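Side-chain contacts in CRISPR-associated protein, Cse1 family (Acidimicrobium ferrooxidans, PDB 4H3T), which probably acts as the large Cse1 subunit of a type I-E CRISPR Cascade complex, helping it recognise invading DNA: residues 197-202 with 289-294; 224-229 with 345-350; 293-298 with 339-344; 305-308 with 313-316. The protein carries 1 engineered substitution. All blocks are in the same frame, centred on the assembly; numbering follows the deposited sequence.

Contact 1: 197-202 with 289-294; sequences LAWIGF and VDRRAA
Arg291 lies flat over the indole of Trp199, a worked case of an arginine serving a ring with both its charge and its hydrocarbon chain. The charged part is a stacked cation-pi contact: CZ of Arg291 sits 3.6 Å from the centroid of the five-membered ring, 15° off its normal, and the guanidinium and indole planes are 18° apart. Arg291 NH1 comes to 3.2 Å from Trp199 NE1, but both are donors, and the pair meets through stacking instead of a hydrogen bond. The apolar part is a CH-pi contact in which Arg291 CD stands 3.8 Å from the centroid of the six-membered ring. Farther back, Arg291 CB and CG reach the outer rim near Trp199 CH2, since the chain runs extended from CG to NE along the ring. With a serine in place of Trp199, the guanidinium and the CD methylene of Arg291 would probably lose the aromatic face they lie on, leaving the arginine held by its remaining hydrogen bonds. Capping is the third element: OD1 of Asp290, the N-cap residue, accepts from Ala293 N at 3.1 Å and steadies the helix start that carries Arg291. Arg319 makes a further cation-pi contact with Trp199. Helix 196-199 packs on helix 157-170 and strand 359-370, whereas helix 291-297 follows directly on the long strand 275-289.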
loop_
_atom_site.group_PDB
_atom_site.type_symbol
_atom_site.label_atom_id
_atom_site.label_comp_id
_atom_site.label_asym_id
_atom_site.label_seq_id
_atom_site.Cartn_x
_atom_site.Cartn_y
_atom_site.Cartn_z
ATOM N N LEU A 197 6.463 0.359 -7.645
ATOM C CA LEU A 197 5.615 0.210 -6.461
ATOM C C LEU A 197 5.927 1.270 -5.417
ATOM O O LEU A 197 5.027 1.632 -4.658
ATOM C CB LEU A 197 5.673 -1.190 -5.839
ATOM C CG LEU A 197 4.950 -2.278 -6.549
ATOM C CD1 LEU A 197 4.919 -3.559 -5.698
ATOM C CD2 LEU A 197 3.504 -1.863 -6.841
ATOM N N ALA A 198 7.167 1.765 -5.383
ATOM C CA ALA A 198 7.541 2.885 -4.509
ATOM C C ALA A 198 6.823 4.208 -4.994
ATOM O O ALA A 198 6.581 5.102 -4.196
ATOM C CB ALA A 198 9.062 3.077 -4.458
ATOM N N TRP A 199 6.555 4.324 -6.296
ATOM C CA TRP A 199 5.892 5.462 -6.894
ATOM C C TRP A 199 4.379 5.438 -6.727
ATOM O O TRP A 199 3.777 6.468 -6.482
ATOM C CB TRP A 199 6.229 5.516 -8.382
ATOM C CG TRP A 199 5.624 6.700 -9.072
ATOM C CD1 TRP A 199 5.861 8.020 -8.804
ATOM C CD2 TRP A 199 4.713 6.666 -10.181
ATOM N NE1 TRP A 199 5.131 8.798 -9.656
ATOM C CE2 TRP A 199 4.378 7.998 -10.480
ATOM C CE3 TRP A 199 4.107 5.635 -10.913
ATOM C CZ2 TRP A 199 3.445 8.333 -11.470
ATOM C CZ3 TRP A 199 3.157 5.965 -11.882
ATOM C CH2 TRP A 199 2.867 7.304 -12.178
ATOM N N ILE A 200 3.735 4.307 -6.953
ATOM C CA ILE A 200 2.259 4.289 -6.895
ATOM C C ILE A 200 1.750 4.190 -5.432
ATOM O O ILE A 200 2.441 3.702 -4.530
ATOM C CB ILE A 200 1.578 3.185 -7.756
ATOM C CG1 ILE A 200 1.966 1.749 -7.333
ATOM C CG2 ILE A 200 1.857 3.393 -9.236
ATOM C CD1 ILE A 200 0.979 0.711 -7.647
ATOM N N GLY A 201 0.519 4.607 -5.264
ATOM C CA GLY A 201 -0.264 4.374 -4.058
ATOM C C GLY A 201 -0.944 3.024 -4.259
ATOM O O GLY A 201 -1.842 2.901 -5.079
ATOM N N PHE A 202 -0.503 1.972 -3.541
ATOM C CA PHE A 202 -1.038 0.598 -3.734
ATOM C C PHE A 202 -2.239 0.332 -2.848
ATOM O O PHE A 202 -2.241 0.720 -1.687
ATOM C CB PHE A 202 0.051 -0.380 -3.447
ATOM C CG PHE A 202 -0.353 -1.844 -3.419
ATOM C CD1 PHE A 202 -0.323 -2.619 -4.575
ATOM C CD2 PHE A 202 -0.841 -2.423 -2.255
ATOM C CE1 PHE A 202 -0.748 -3.955 -4.542
ATOM C CE2 PHE A 202 -1.202 -3.744 -2.217
ATOM C CZ PHE A 202 -1.177 -4.501 -3.358
ATOM N N VAL A 289 8.996 2.081 -16.102
ATOM C CA VAL A 289 7.639 1.905 -16.559
ATOM C C VAL A 289 7.154 3.225 -17.166
ATOM O O VAL A 289 7.229 4.282 -16.524
ATOM C CB VAL A 289 6.682 1.455 -15.419
ATOM C CG1 VAL A 289 5.258 1.345 -15.921
ATOM C CG2 VAL A 289 7.111 0.138 -14.800
ATOM N N ASP A 290 6.604 3.144 -18.363
ATOM C CA ASP A 290 5.902 4.262 -19.014
ATOM C C ASP A 290 4.645 4.553 -18.173
ATOM O O ASP A 290 3.744 3.719 -18.075
ATOM C CB ASP A 290 5.566 3.879 -20.450
ATOM C CG ASP A 290 4.895 4.989 -21.237
ATOM O OD1 ASP A 290 3.962 5.607 -20.702
ATOM O OD2 ASP A 290 5.280 5.205 -22.399
ATOM N N ARG A 291 4.658 5.687 -17.484
ATOM C CA ARG A 291 3.635 6.043 -16.491
ATOM C C ARG A 291 2.248 6.275 -17.111
ATOM O O ARG A 291 1.247 5.902 -16.473
ATOM C CB ARG A 291 4.093 7.259 -15.672
ATOM C CG ARG A 291 5.350 6.927 -14.832
ATOM C CD ARG A 291 5.945 8.139 -14.129
ATOM N NE ARG A 291 6.964 7.707 -13.153
ATOM C CZ ARG A 291 7.492 8.472 -12.201
ATOM N NH1 ARG A 291 7.086 9.718 -12.040
ATOM N NH2 ARG A 291 8.417 7.991 -11.397
ATOM N N ARG A 292 2.195 6.732 -18.387
ATOM C CA ARG A 292 0.924 6.893 -19.111
ATOM C C ARG A 292 0.306 5.544 -19.374
ATOM O O ARG A 292 -0.884 5.349 -19.115
ATOM C CB ARG A 292 1.138 7.637 -20.448
ATOM C CG ARG A 292 -0.137 7.897 -21.259
ATOM C CD ARG A 292 -0.027 7.562 -22.749
ATOM N NE ARG A 292 -0.428 6.179 -23.069
ATOM C CZ ARG A 292 0.388 5.164 -23.382
ATOM N NH1 ARG A 292 1.713 5.341 -23.415
ATOM N NH2 ARG A 292 -0.114 3.962 -23.657
ATOM N N ALA A 293 1.109 4.590 -19.884
ATOM C CA ALA A 293 0.610 3.240 -20.132
ATOM C C ALA A 293 0.229 2.510 -18.830
ATOM O O ALA A 293 -0.714 1.745 -18.843
ATOM C CB ALA A 293 1.655 2.425 -20.894
ATOM N N ALA A 294 0.924 2.771 -17.682
ATOM C CA ALA A 294 0.623 2.096 -16.405
ATOM C C ALA A 294 -0.817 2.347 -15.940
ATOM O O ALA A 294 -1.453 1.457 -15.368
ATOM C CB ALA A 294 1.604 2.573 -15.310
#

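Contact 2: 224-229 with 345-350; sequences RNLIRG and VLSFVE
A loop packed against the middle of a short helix is the element here: Leu226, on the long connection between helix 210-217 and strand 248-249, rests on Ser347 and Phe348 of helix 344-350. It illustrates how one apolar side chain can join segments more than a hundred residues apart in sequence without any hydrogen bond between them. The two methyls of Leu226 divide the work. CD2 meets Ser347 CB at 3.6 Å, touching the methylene of that serine more closely than its hydroxyl. CD1 instead settles against the helix backbone, 3.7 Å from Phe348 N, and also approaches Phe348 CB at 4.0 Å. The fork is aimed by the first torsion of Leu226, which sets CG anti to the carbonyl carbon (chi1 -55°) and carries both methyls toward the helix. Phe348 offers only the root of its side chain to the leucine; its ring leads away to edge-to-face contacts with Trp77 and Tyr223. Ile227, next along the loop, packs on Trp221 and Pro299, and Pro299 in turn shares a backbone hydrogen bond with Val345. The loop also ties itself together behind Leu226, where the guanidinium of Arg228 lies with its CZ over one face of the Arg224 guanidinium, offset toward the rim. Arg228 NH1 donates to Arg224 O at 2.6 Å, with the oxygen in the guanidinium plane and the donor on a carbonyl lone pair.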
loop_
_atom_site.group_PDB
_atom_site.type_symbol
_atom_site.label_atom_id
_atom_site.label_comp_id
_atom_site.label_asym_id
_atom_site.label_seq_id
_atom_site.Cartn_x
_atom_site.Cartn_y
_atom_site.Cartn_z
ATOM N N ARG A 224 -11.794 -4.131 -19.699
ATOM C CA ARG A 224 -10.787 -3.310 -20.391
ATOM C C ARG A 224 -10.687 -1.896 -19.799
ATOM O O ARG A 224 -9.674 -1.235 -19.953
ATOM C CB ARG A 224 -11.085 -3.226 -21.887
ATOM C CG ARG A 224 -10.996 -4.569 -22.631
ATOM C CD ARG A 224 -9.804 -4.626 -23.571
ATOM N NE ARG A 224 -9.694 -3.417 -24.402
ATOM C CZ ARG A 224 -8.564 -2.908 -24.898
ATOM N NH1 ARG A 224 -7.394 -3.517 -24.684
ATOM N NH2 ARG A 224 -8.592 -1.790 -25.618
ATOM N N ASN A 225 -11.724 -1.457 -19.120
ATOM C CA ASN A 225 -11.725 -0.183 -18.380
ATOM C C ASN A 225 -10.951 -0.223 -17.093
ATOM O O ASN A 225 -10.622 0.838 -16.559
ATOM C CB ASN A 225 -13.175 0.233 -18.036
ATOM C CG ASN A 225 -14.017 -0.880 -17.346
ATOM O OD1 ASN A 225 -14.000 -2.080 -17.762
ATOM N ND2 ASN A 225 -14.811 -0.518 -16.302
ATOM N N LEU A 226 -10.704 -1.438 -16.539
ATOM C CA LEU A 226 -10.037 -1.633 -15.266
ATOM C C LEU A 226 -8.612 -2.175 -15.362
ATOM O O LEU A 226 -7.811 -1.916 -14.452
ATOM C CB LEU A 226 -10.885 -2.596 -14.439
ATOM C CG LEU A 226 -12.348 -2.219 -14.218
ATOM C CD1 LEU A 226 -12.975 -3.198 -13.210
ATOM C CD2 LEU A 226 -12.537 -0.684 -13.769
ATOM N N ILE A 227 -8.313 -3.028 -16.350
ATOM C CA ILE A 227 -6.968 -3.609 -16.529
ATOM C C ILE A 227 -6.641 -3.827 -17.993
ATOM O O ILE A 227 -7.531 -3.804 -18.820
ATOM C CB ILE A 227 -6.837 -4.996 -15.826
ATOM C CG1 ILE A 227 -7.863 -6.077 -16.368
ATOM C CG2 ILE A 227 -6.933 -4.918 -14.403
ATOM C CD1 ILE A 227 -7.232 -7.510 -16.263
ATOM N N ARG A 228 -5.376 -4.190 -18.267
ATOM C CA ARG A 228 -4.916 -4.739 -19.550
ATOM C C ARG A 228 -4.318 -6.101 -19.248
ATOM O O ARG A 228 -3.362 -6.229 -18.445
ATOM C CB ARG A 228 -3.891 -3.863 -20.282
ATOM C CG ARG A 228 -4.359 -2.540 -20.793
ATOM C CD ARG A 228 -5.004 -2.640 -22.173
ATOM N NE ARG A 228 -5.602 -1.366 -22.581
ATOM C CZ ARG A 228 -6.728 -0.871 -22.084
ATOM N NH1 ARG A 228 -7.406 -1.541 -21.157
ATOM N NH2 ARG A 228 -7.186 0.307 -22.505
ATOM N N GLY A 229 -4.874 -7.114 -19.875
ATOM C CA GLY A 229 -4.403 -8.493 -19.745
ATOM C C GLY A 229 -4.878 -9.307 -20.908
ATOM O O GLY A 229 -5.767 -8.859 -21.617
ATOM N N VAL A 345 -9.271 -2.339 -9.160
ATOM C CA VAL A 345 -9.610 -3.528 -8.332
ATOM C C VAL A 345 -10.827 -3.239 -7.445
ATOM O O VAL A 345 -11.658 -4.132 -7.206
ATOM C CB VAL A 345 -8.392 -4.058 -7.511
ATOM C CG1 VAL A 345 -8.025 -3.187 -6.323
ATOM C CG2 VAL A 345 -8.672 -5.474 -7.065
ATOM N N LEU A 346 -10.970 -1.971 -6.994
ATOM C CA LEU A 346 -12.114 -1.623 -6.182
ATOM C C LEU A 346 -13.407 -1.576 -7.018
ATOM O O LEU A 346 -14.469 -1.962 -6.519
ATOM C CB LEU A 346 -11.837 -0.291 -5.471
ATOM C CG LEU A 346 -10.648 -0.335 -4.453
ATOM C CD1 LEU A 346 -10.556 1.024 -3.731
ATOM C CD2 LEU A 346 -10.784 -1.440 -3.469
ATOM N N SER A 347 -13.323 -1.089 -8.259
ATOM C CA SER A 347 -14.459 -1.095 -9.202
ATOM C C SER A 347 -14.825 -2.525 -9.517
ATOM O O SER A 347 -15.983 -2.839 -9.586
ATOM C CB SER A 347 -14.077 -0.388 -10.490
ATOM O OG SER A 347 -13.701 0.961 -10.310
ATOM N N PHE A 348 -13.828 -3.441 -9.618
ATOM C CA PHE A 348 -14.186 -4.831 -9.831
ATOM C C PHE A 348 -14.950 -5.398 -8.606
ATOM O O PHE A 348 -16.028 -5.965 -8.749
ATOM C CB PHE A 348 -12.927 -5.671 -10.093
ATOM C CG PHE A 348 -13.232 -7.128 -10.182
ATOM C CD1 PHE A 348 -14.132 -7.607 -11.129
ATOM C CD2 PHE A 348 -12.627 -8.038 -9.322
ATOM C CE1 PHE A 348 -14.395 -8.966 -11.241
ATOM C CE2 PHE A 348 -12.944 -9.396 -9.386
ATOM C CZ PHE A 348 -13.819 -9.854 -10.358
ATOM N N VAL A 349 -14.368 -5.232 -7.396
ATOM C CA VAL A 349 -14.936 -5.780 -6.146
ATOM C C VAL A 349 -16.375 -5.190 -5.872
ATOM O O VAL A 349 -17.214 -5.853 -5.259
ATOM C CB VAL A 349 -13.983 -5.556 -4.919
ATOM C CG1 VAL A 349 -14.662 -5.930 -3.590
ATOM C CG2 VAL A 349 -12.740 -6.399 -5.078
ATOM N N GLU A 350 -16.581 -3.933 -6.230
ATOM C CA GLU A 350 -17.845 -3.211 -6.068
ATOM C C GLU A 350 -19.005 -4.023 -6.671
ATOM O O GLU A 350 -20.090 -4.012 -6.106
ATOM C CB GLU A 350 -17.681 -1.818 -6.722
ATOM C CG GLU A 350 -18.876 -0.915 -6.869
ATOM C CD GLU A 350 -18.584 0.377 -7.622
ATOM O OE1 GLU A 350 -17.401 0.802 -7.720
ATOM O OE2 GLU A 350 -19.571 0.980 -8.103
#

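Contact 3: 293-298 with 339-344; sequences AARDVD and EEQRAG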
loop_
_atom_site.group_PDB
_atom_site.type_symbol
_atom_site.label_atom_id
_atom_site.label_comp_id
_atom_site.label_asym_id
_atom_site.label_seq_id
_atom_site.Cartn_x
_atom_site.Cartn_y
_atom_site.Cartn_z
ATOM N N ALA A 293 1.109 4.590 -19.884
ATOM C CA ALA A 293 0.610 3.240 -20.132
ATOM C C ALA A 293 0.229 2.510 -18.830
ATOM O O ALA A 293 -0.714 1.745 -18.843
ATOM C CB ALA A 293 1.655 2.425 -20.894
ATOM N N ALA A 294 0.924 2.771 -17.682
ATOM C CA ALA A 294 0.623 2.096 -16.405
ATOM C C ALA A 294 -0.817 2.347 -15.940
ATOM O O ALA A 294 -1.453 1.457 -15.368
ATOM C CB ALA A 294 1.604 2.573 -15.310
ATOM N N ARG A 295 -1.325 3.567 -16.184
ATOM C CA ARG A 295 -2.664 3.957 -15.783
ATOM C C ARG A 295 -3.717 3.055 -16.468
ATOM O O ARG A 295 -4.685 2.639 -15.823
ATOM C CB ARG A 295 -2.860 5.452 -16.045
ATOM C CG ARG A 295 -4.270 5.888 -16.002
ATOM C CD ARG A 295 -4.377 7.389 -15.882
ATOM N NE ARG A 295 -5.771 7.774 -15.989
ATOM C CZ ARG A 295 -6.470 7.915 -17.116
ATOM N NH1 ARG A 295 -5.899 7.708 -18.300
ATOM N NH2 ARG A 295 -7.732 8.287 -17.068
ATOM N N ASP A 296 -3.481 2.674 -17.703
ATOM C CA ASP A 296 -4.399 1.770 -18.407
ATOM C C ASP A 296 -4.307 0.340 -17.914
ATOM O O ASP A 296 -5.260 -0.409 -18.052
ATOM C CB ASP A 296 -4.103 1.775 -19.913
ATOM C CG ASP A 296 -4.415 3.109 -20.626
ATOM O OD1 ASP A 296 -5.258 3.897 -20.100
ATOM O OD2 ASP A 296 -3.800 3.373 -21.687
ATOM N N VAL A 297 -3.152 -0.079 -17.430
ATOM C CA VAL A 297 -2.912 -1.469 -17.094
ATOM C C VAL A 297 -3.274 -1.873 -15.660
ATOM O O VAL A 297 -3.804 -2.960 -15.443
ATOM C CB VAL A 297 -1.405 -1.774 -17.354
ATOM C CG1 VAL A 297 -1.009 -3.174 -16.895
ATOM C CG2 VAL A 297 -1.053 -1.574 -18.835
ATOM N N ASP A 298 -2.877 -1.063 -14.701
ATOM C CA ASP A 298 -2.735 -1.477 -13.304
ATOM C C ASP A 298 -3.993 -1.297 -12.458
ATOM O O ASP A 298 -4.436 -0.170 -12.243
ATOM C CB ASP A 298 -1.573 -0.698 -12.714
ATOM C CG ASP A 298 -0.975 -1.223 -11.403
ATOM O OD1 ASP A 298 -1.669 -1.967 -10.673
ATOM O OD2 ASP A 298 0.160 -0.862 -11.102
ATOM N N GLU A 339 -12.237 14.819 -10.133
ATOM C CA GLU A 339 -10.943 14.658 -10.795
ATOM C C GLU A 339 -10.207 13.370 -10.348
ATOM O O GLU A 339 -9.044 13.213 -10.694
ATOM C CB GLU A 339 -10.067 15.912 -10.507
ATOM C CG GLU A 339 -10.595 17.116 -11.306
ATOM C CD GLU A 339 -9.846 18.432 -11.179
ATOM O OE1 GLU A 339 -8.860 18.499 -10.408
ATOM O OE2 GLU A 339 -10.250 19.402 -11.864
ATOM N N GLU A 340 -10.905 12.450 -9.648
ATOM C CA GLU A 340 -10.326 11.263 -9.028
ATOM C C GLU A 340 -10.944 10.004 -9.597
ATOM O O GLU A 340 -12.140 9.981 -9.846
ATOM C CB GLU A 340 -10.581 11.289 -7.537
ATOM C CG GLU A 340 -9.894 12.385 -6.716
ATOM C CD GLU A 340 -10.215 12.263 -5.232
ATOM O OE1 GLU A 340 -11.388 11.973 -4.891
ATOM O OE2 GLU A 340 -9.309 12.511 -4.405
ATOM N N GLN A 341 -10.181 8.935 -9.697
ATOM C CA GLN A 341 -10.663 7.665 -10.240
ATOM C C GLN A 341 -10.106 6.558 -9.350
ATOM O O GLN A 341 -8.873 6.428 -9.194
ATOM C CB GLN A 341 -10.162 7.666 -11.710
ATOM C CG GLN A 341 -10.103 6.440 -12.625
ATOM C CD GLN A 341 -8.892 6.596 -13.621
ATOM O OE1 GLN A 341 -8.328 7.735 -13.929
ATOM N NE2 GLN A 341 -8.393 5.459 -14.076
ATOM N N ARG A 342 -10.987 5.775 -8.738
ATOM C CA ARG A 342 -10.573 4.722 -7.827
ATOM C C ARG A 342 -9.765 3.600 -8.556
ATOM O O ARG A 342 -9.776 3.478 -9.788
ATOM C CB ARG A 342 -11.780 4.117 -7.054
ATOM C CG ARG A 342 -12.681 3.233 -7.887
ATOM C CD ARG A 342 -13.935 2.742 -7.150
ATOM N NE ARG A 342 -14.597 3.789 -6.375
ATOM C CZ ARG A 342 -15.579 3.603 -5.508
ATOM N NH1 ARG A 342 -16.129 2.403 -5.361
ATOM N NH2 ARG A 342 -16.063 4.624 -4.827
ATOM N N ALA A 343 -8.983 2.867 -7.761
ATOM C CA ALA A 343 -8.230 1.689 -8.212
ATOM C C ALA A 343 -9.173 0.737 -8.913
ATOM O O ALA A 343 -10.279 0.490 -8.436
ATOM C CB ALA A 343 -7.561 1.002 -7.051
ATOM N N GLY A 344 -8.760 0.217 -10.070
ATOM C CA GLY A 344 -9.649 -0.638 -10.860
ATOM C C GLY A 344 -10.097 -1.875 -10.103
ATOM O O GLY A 344 -11.190 -2.377 -10.304
#
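Residues 293-298, which hold Arg295, form the closing turns of helix 291-297, and the chain leaves helical geometry at Asp298, whose N still bonds to Ala294 O at 3.0 Å. Opposite, residues 339-344 run as the short strand 340-341, which carries Gln341, and then turn through Ala343, the N-cap of the next helix. The two backbones share no hydrogen bond, and side chains bridge them. Arg295 grips Gln341 side-on, with NE and NH2 converging on one atom: OE1 of Gln341 lies 3.3 Å from NE and 3.2 Å from NH2. The NE donor sits in the carbonyl plane on a lone pair, but NH2 stands 40° above that plane, a consequence of the guanidinium and amide being turned 86° against each other. An extended arginine chain, with CG anti to the backbone N (chi1 165°), carries the guanidinium across to a glutamine bent at its second torsion. Both residues also touch Trp303, and Arg295 makes a cation-pi contact with Tyr315. The contact is a side-on arginine-glutamine interaction in which NE and NH2 share one acceptor, a helix-to-sheet bridge that here joins the end of helix 291-297 to an outer strand of a three-stranded antiparallel sheet.

Contact 4: 305-308 with 313-316; sequences MESR and VSYV
Met305 to Arg308 and Val313 to Val316 face each other across the beta hairpin of strands 303-309 and 312-317, their directions 166° apart. On one face, Met305, a selenomethionine, sets its CG against Val313 CG1 at 3.4 Å, slightly tighter than usual for two carbons, the side chains crossing at about a right angle. Met305 CB also meets the ring of Tyr315 at CE1, 3.9 Å away. The other branch of Val313 serves Arg308, which runs alongside it and brings NE to 3.8 Å from CG2. A glycine in place of Val313 would probably open a gap beside Met305 CG and leave the arginine chain without its apolar neighbour. Midway, the ladder carries a classic beta bulge, in which Glu306 and Ser307 both face Ser314. Ser314 O accepts from Glu306 N at 2.7 Å and, weakly, from Ser307 N at 3.4 Å, while Ser314 N returns a bond to Ser307 O at 2.8 Å. The extra residue shifts the register by one, and Ser307 pairs with Ser314. On the opposite face the two serine hydroxyls meet, Ser307 OG and Ser314 OG lying 2.7 Å apart, with either possibly the donor. Each OG is held between its own backbone N and carbonyl carbon (chi1 68° and 63°), which turns the two toward each other. Glu306, extended beyond CG, reaches over the neighbouring strand and lays its carboxylate across CG1 of Val316.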
loop_
_atom_site.group_PDB
_atom_site.type_symbol
_atom_site.label_atom_id
_atom_site.label_comp_id
_atom_site.label_asym_id
_atom_site.label_seq_id
_atom_site.Cartn_x
_atom_site.Cartn_y
_atom_site.Cartn_z
HETATM N N MSE A 305 -6.426 13.631 -11.625
HETATM C CA MSE A 305 -6.014 14.434 -12.786
HETATM C C MSE A 305 -5.267 15.668 -12.279
HETATM O O MSE A 305 -5.844 16.448 -11.546
HETATM C CB MSE A 305 -7.223 14.835 -13.629
HETATM C CG MSE A 305 -6.782 15.547 -14.923
HETATM SE SE MSE A 305 -8.211 16.363 -15.764
HETATM C CE MSE A 305 -8.231 17.935 -14.710
ATOM N N GLU A 306 -3.982 15.795 -12.610
ATOM C CA GLU A 306 -3.104 16.879 -12.134
ATOM C C GLU A 306 -3.194 18.110 -13.015
ATOM O O GLU A 306 -3.258 19.215 -12.488
ATOM C CB GLU A 306 -1.668 16.363 -12.124
ATOM C CG GLU A 306 -0.635 17.349 -11.604
ATOM C CD GLU A 306 0.763 16.771 -11.630
ATOM O OE1 GLU A 306 1.171 16.271 -12.706
ATOM O OE2 GLU A 306 1.421 16.760 -10.561
ATOM N N SER A 307 -3.163 17.934 -14.357
ATOM C CA SER A 307 -3.316 19.057 -15.273
ATOM C C SER A 307 -3.951 18.598 -16.606
ATOM O O SER A 307 -3.845 17.432 -16.978
ATOM C CB SER A 307 -1.963 19.732 -15.519
ATOM O OG SER A 307 -1.066 18.902 -16.243
ATOM N N ARG A 308 -4.610 19.518 -17.293
ATOM C CA ARG A 308 -5.238 19.310 -18.594
ATOM C C ARG A 308 -4.954 20.508 -19.445
ATOM O O ARG A 308 -5.333 21.594 -19.026
ATOM C CB ARG A 308 -6.777 19.121 -18.472
ATOM C CG ARG A 308 -7.500 19.019 -19.803
ATOM C CD ARG A 308 -8.970 18.694 -19.630
ATOM N NE ARG A 308 -9.269 17.339 -20.090
ATOM C CZ ARG A 308 -9.948 16.412 -19.418
ATOM N NH1 ARG A 308 -10.147 15.211 -19.951
ATOM N NH2 ARG A 308 -10.444 16.680 -18.213
ATOM N N VAL A 313 -3.306 15.479 -20.975
ATOM C CA VAL A 313 -3.763 15.369 -19.595
ATOM C C VAL A 313 -2.720 14.631 -18.791
ATOM O O VAL A 313 -2.266 13.577 -19.229
ATOM C CB VAL A 313 -5.138 14.632 -19.507
ATOM C CG1 VAL A 313 -5.705 14.709 -18.076
ATOM C CG2 VAL A 313 -6.164 15.215 -20.507
ATOM N N SER A 314 -2.384 15.105 -17.601
ATOM C CA SER A 314 -1.479 14.348 -16.719
ATOM C C SER A 314 -2.217 13.911 -15.452
ATOM O O SER A 314 -3.090 14.612 -14.925
ATOM C CB SER A 314 -0.226 15.142 -16.352
ATOM O OG SER A 314 -0.555 16.307 -15.616
ATOM N N TYR A 315 -1.894 12.717 -15.036
ATOM C CA TYR A 315 -2.444 12.074 -13.874
ATOM C C TYR A 315 -1.368 11.754 -12.907
ATOM O O TYR A 315 -0.289 11.351 -13.321
ATOM C CB TYR A 315 -3.145 10.776 -14.265
ATOM C CG TYR A 315 -4.342 10.968 -15.157
ATOM C CD1 TYR A 315 -5.605 11.187 -14.620
ATOM C CD2 TYR A 315 -4.221 10.910 -16.541
ATOM C CE1 TYR A 315 -6.713 11.401 -15.440
ATOM C CE2 TYR A 315 -5.321 11.119 -17.367
ATOM C CZ TYR A 315 -6.565 11.362 -16.809
ATOM O OH TYR A 315 -7.673 11.524 -17.582
ATOM N N VAL A 316 -1.686 11.806 -11.628
ATOM C CA VAL A 316 -0.757 11.381 -10.604
ATOM C C VAL A 316 -1.464 10.317 -9.764
ATOM O O VAL A 316 -2.692 10.383 -9.590
ATOM C CB VAL A 316 -0.177 12.536 -9.760
ATOM C CG1 VAL A 316 0.620 13.495 -10.648
ATOM C CG2 VAL A 316 -1.257 13.298 -9.017
#

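Overall arrangement
Three of the four contacts lie at the surface, and contact 2, resting on one leucine, is the partly buried one. Its chemistry is correspondingly apolar, whereas contacts 1 and 3 turn on arginines: stacked on a ring in the former, hydrogen-bonded to an amide in the latter. Those two share helix 291-297, using its start and its end respectively. Contact 3 and contact 4 reach the same three-stranded sheet, where Glu339 O probably bonds to Met305 N; contact 4 alone is held mainly by strand backbones. Contact 3 also meets contact 2 through the salt bridge of Arg342 with Glu350, while contacts 2 and 4 stay apart, nearest atoms about 11 Å.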